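Local structure of 2-C-methyl-D-erythritol 4-phosphate cytidylyltransferase (Thermus thermophilus HB8, 2PX7) at residues Pro144-Ala149 with Gly156-Arg161. The protein probably catalyses the transfer of a cytidylyl group from CTP to 2-C-methyl-D-erythritol 4-phosphate, a step of isoprenoid biosynthesis that releases diphosphate. Sequence-based numbering, arbitrary orientation.
Sequences PDTLMA and GRVVPR
Where Pro144 and Asp145 approach Arg161, main-chain carbonyls meet a long side chain: Pro144 O lies over one face of the guanidinium, toward its rim, and Asp145 O touches Arg161 CD at 3.1 Å. Arg161, predicted to position the substrate MEP, extends from CG to NE past these carbonyls, and its NH1 is hydrogen-bonded to Val143 O. Thr146 lays its methyl CG2 across Val158, 3.7 Å from CG1, while its OG1 is hydrogen-bonded to a water that Arg161 NE reaches by a weak bond, and also bonds Ser193 of the second subunit. At Leu147 the regular pairing opens and a water is inserted, accepting from Leu147 N and donating to Val159 O; the neighbouring bond from Val159 N to Leu147 O is intact at 2.9 Å and nearly straight. With CG anti to the backbone N (chi1 -176°), Leu147 sets CG beside Val159 CG2, and chi2 (55°) turns CD2 onto the same methyl at 3.7 Å. Met148 forms a non-hydrogen-bonded pair with Val158, its CG 4.0 Å from Val158 CG2, and bends at chi2 and chi3 bring SD alongside the Gly156 backbone, near the turn. Ala149 closes the pairing with two bonds to Arg157, Ala149 N to Arg157 O at 2.6 Å and Arg157 N to Ala149 O at 2.9 Å. The result illustrates a two-stranded antiparallel beta hairpin, 146-150 with 156-159, lying in the chain between 136-142 and 165-174, neighbours in the separate seven-stranded mixed sheet. Thr146 to Met148 also pair antiparallel with a strand of the second subunit, and Asp145 OD1 salt-bridges Arg116 of that subunit, so this arm continues its sheet across the dimer interface.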
ATOM      1  N   PRO A 144       5.218  -0.835   2.826  1.00 35.41           N
ATOM      2  CA  PRO A 144       5.580   0.525   3.279  1.00 36.01           C
ATOM      3  C   PRO A 144       5.374   0.828   4.769  1.00 36.73           C
ATOM      4  O   PRO A 144       5.897   1.838   5.268  1.00 37.89           O
ATOM      5  CB  PRO A 144       4.645   1.407   2.455  1.00 36.07           C
ATOM      6  CG  PRO A 144       3.432   0.560   2.229  1.00 36.22           C
ATOM      7  CD  PRO A 144       3.878  -0.874   2.206  1.00 34.88           C
ATOM      8  N   ASP A 145       4.621  -0.027   5.462  1.00 36.30           N
ATOM      9  CA  ASP A 145       4.166   0.232   6.822  1.00 35.74           C
ATOM     10  C   ASP A 145       4.564  -0.929   7.700  1.00 34.91           C
ATOM     11  O   ASP A 145       4.811  -2.025   7.197  1.00 35.45           O
ATOM     12  CB  ASP A 145       2.637   0.329   6.872  1.00 35.76           C
ATOM     13  CG  ASP A 145       2.068   1.424   5.987  1.00 38.31           C
ATOM     14  OD1 ASP A 145       2.585   2.565   5.998  1.00 39.78           O
ATOM     15  OD2 ASP A 145       1.056   1.143   5.298  1.00 40.95           O
ATOM     16  N   THR A 146       4.592  -0.712   9.006  1.00 33.49           N
ATOM     17  CA  THR A 146       4.718  -1.821   9.936  1.00 32.75           C
ATOM     18  C   THR A 146       3.662  -2.868   9.570  1.00 32.01           C
ATOM     19  O   THR A 146       2.499  -2.555   9.319  1.00 31.29           O
ATOM     20  CB  THR A 146       4.604  -1.363  11.413  1.00 32.95           C
ATOM     21  OG1 THR A 146       5.692  -0.487  11.704  1.00 33.80           O
ATOM     22  CG2 THR A 146       4.673  -2.553  12.402  1.00 31.63           C
ATOM     23  N   LEU A 147       4.112  -4.110   9.510  1.00 31.80           N
ATOM     24  CA  LEU A 147       3.274  -5.226   9.100  1.00 31.39           C
ATOM     25  C   LEU A 147       2.953  -6.080  10.323  1.00 30.91           C
ATOM     26  O   LEU A 147       3.844  -6.661  10.937  1.00 31.07           O
ATOM     27  CB  LEU A 147       3.996  -6.037   7.996  1.00 31.31           C
ATOM     28  CG  LEU A 147       3.288  -7.229   7.325  1.00 31.36           C
ATOM     29  CD1 LEU A 147       1.923  -6.852   6.711  1.00 27.39           C
ATOM     30  CD2 LEU A 147       4.217  -7.867   6.267  1.00 30.65           C
ATOM     31  N   MET A 148       1.669  -6.185  10.628  1.00 30.82           N
ATOM     32  CA  MET A 148       1.190  -6.738  11.888  1.00 30.50           C
ATOM     33  C   MET A 148      -0.018  -7.693  11.721  1.00 30.88           C
ATOM     34  O   MET A 148      -0.952  -7.404  10.977  1.00 30.69           O
ATOM     35  CB  MET A 148       0.817  -5.560  12.818  1.00 29.75           C
ATOM     36  CG  MET A 148       0.369  -5.922  14.235  1.00 29.24           C
ATOM     37  SD  MET A 148      -1.422  -6.223  14.362  1.00 31.92           S
ATOM     38  CE  MET A 148      -2.122  -4.603  14.102  1.00 25.67           C
ATOM     39  N   ALA A 149       0.014  -8.812  12.442  1.00 32.03           N
ATOM     40  CA  ALA A 149      -1.083  -9.784  12.478  1.00 33.26           C
ATOM     41  C   ALA A 149      -1.907  -9.580  13.749  1.00 34.11           C
ATOM     42  O   ALA A 149      -1.421  -9.819  14.848  1.00 34.06           O
ATOM     43  CB  ALA A 149      -0.530 -11.224  12.412  1.00 32.80           C
ATOM     44  N   GLY A 156      -1.343  -6.845  18.207  1.00 39.14           N
ATOM     45  CA  GLY A 156      -0.902  -8.209  17.852  1.00 38.26           C
ATOM     46  C   GLY A 156       0.574  -8.426  17.514  1.00 38.25           C
ATOM     47  O   GLY A 156       1.458  -7.793  18.078  1.00 37.95           O
ATOM     48  N   ARG A 157       0.831  -9.329  16.570  1.00 37.61           N
ATOM     49  CA  ARG A 157       2.179  -9.793  16.247  1.00 37.63           C
ATOM     50  C   ARG A 157       2.754  -9.094  15.024  1.00 36.36           C
ATOM     51  O   ARG A 157       2.168  -9.152  13.941  1.00 36.32           O
ATOM     52  CB  ARG A 157       2.134 -11.316  16.003  1.00 37.48           C
ATOM     53  CG  ARG A 157       3.387 -11.940  15.424  1.00 39.60           C
ATOM     54  CD  ARG A 157       3.145 -13.431  15.064  1.00 40.81           C
ATOM     55  NE  ARG A 157       4.240 -13.945  14.252  1.00 46.66           N
ATOM     56  CZ  ARG A 157       4.145 -14.328  12.980  1.00 48.25           C
ATOM     57  NH1 ARG A 157       2.977 -14.312  12.332  1.00 48.52           N
ATOM     58  NH2 ARG A 157       5.235 -14.763  12.362  1.00 49.47           N
ATOM     59  N   VAL A 158       3.920  -8.473  15.188  1.00 35.36           N
ATOM     60  CA  VAL A 158       4.596  -7.780  14.103  1.00 34.59           C
ATOM     61  C   VAL A 158       5.648  -8.667  13.420  1.00 34.76           C
ATOM     62  O   VAL A 158       6.389  -9.371  14.092  1.00 34.38           O
ATOM     63  CB  VAL A 158       5.278  -6.499  14.617  1.00 34.94           C
ATOM     64  CG1 VAL A 158       6.095  -5.838  13.507  1.00 33.86           C
ATOM     65  CG2 VAL A 158       4.232  -5.520  15.205  1.00 34.03           C
ATOM     66  N   VAL A 159       5.716  -8.601  12.087  1.00 34.26           N
ATOM     67  CA  VAL A 159       6.709  -9.327  11.303  1.00 34.77           C
ATOM     68  C   VAL A 159       7.556  -8.355  10.475  1.00 35.35           C
ATOM     69  O   VAL A 159       7.065  -7.299  10.097  1.00 35.40           O
ATOM     70  CB  VAL A 159       6.049 -10.401  10.381  1.00 34.36           C
ATOM     71  CG1 VAL A 159       5.236 -11.384  11.210  1.00 35.07           C
ATOM     72  CG2 VAL A 159       5.182  -9.763   9.325  1.00 33.39           C
ATOM     73  N   PRO A 160       8.825  -8.714  10.175  1.00 36.37           N
ATOM     74  CA  PRO A 160       9.698  -7.770   9.460  1.00 36.93           C
ATOM     75  C   PRO A 160       9.229  -7.411   8.046  1.00 37.72           C
ATOM     76  O   PRO A 160       9.404  -8.196   7.123  1.00 37.79           O
ATOM     77  CB  PRO A 160      11.060  -8.480   9.420  1.00 37.00           C
ATOM     78  CG  PRO A 160      10.978  -9.596  10.391  1.00 37.48           C
ATOM     79  CD  PRO A 160       9.518  -9.976  10.499  1.00 36.74           C
ATOM     80  N   ARG A 161       8.671  -6.211   7.884  1.00 38.48           N
ATOM     81  CA  ARG A 161       8.145  -5.764   6.587  1.00 39.77           C
ATOM     82  C   ARG A 161       9.190  -5.809   5.456  1.00 40.12           C
ATOM     83  O   ARG A 161       8.843  -5.921   4.268  1.00 40.16           O
ATOM     84  CB  ARG A 161       7.489  -4.380   6.703  1.00 39.86           C
ATOM     85  CG  ARG A 161       8.426  -3.284   7.203  1.00 42.80           C
ATOM     86  CD  ARG A 161       7.850  -1.910   6.950  1.00 45.80           C
ATOM     87  NE  ARG A 161       8.869  -0.888   7.139  1.00 51.30           N
ATOM     88  CZ  ARG A 161       9.608  -0.375   6.161  1.00 53.68           C
ATOM     89  NH1 ARG A 161       9.442  -0.779   4.905  1.00 54.59           N
ATOM     90  NH2 ARG A 161      10.526   0.540   6.443  1.00 55.82           N
TER
HETATM   91  O   HOH W   1       7.769   0.859   9.627  1.00 34.84           O
HETATM   92  O   HOH W   2       6.960  -4.762  10.088  1.00 27.08           O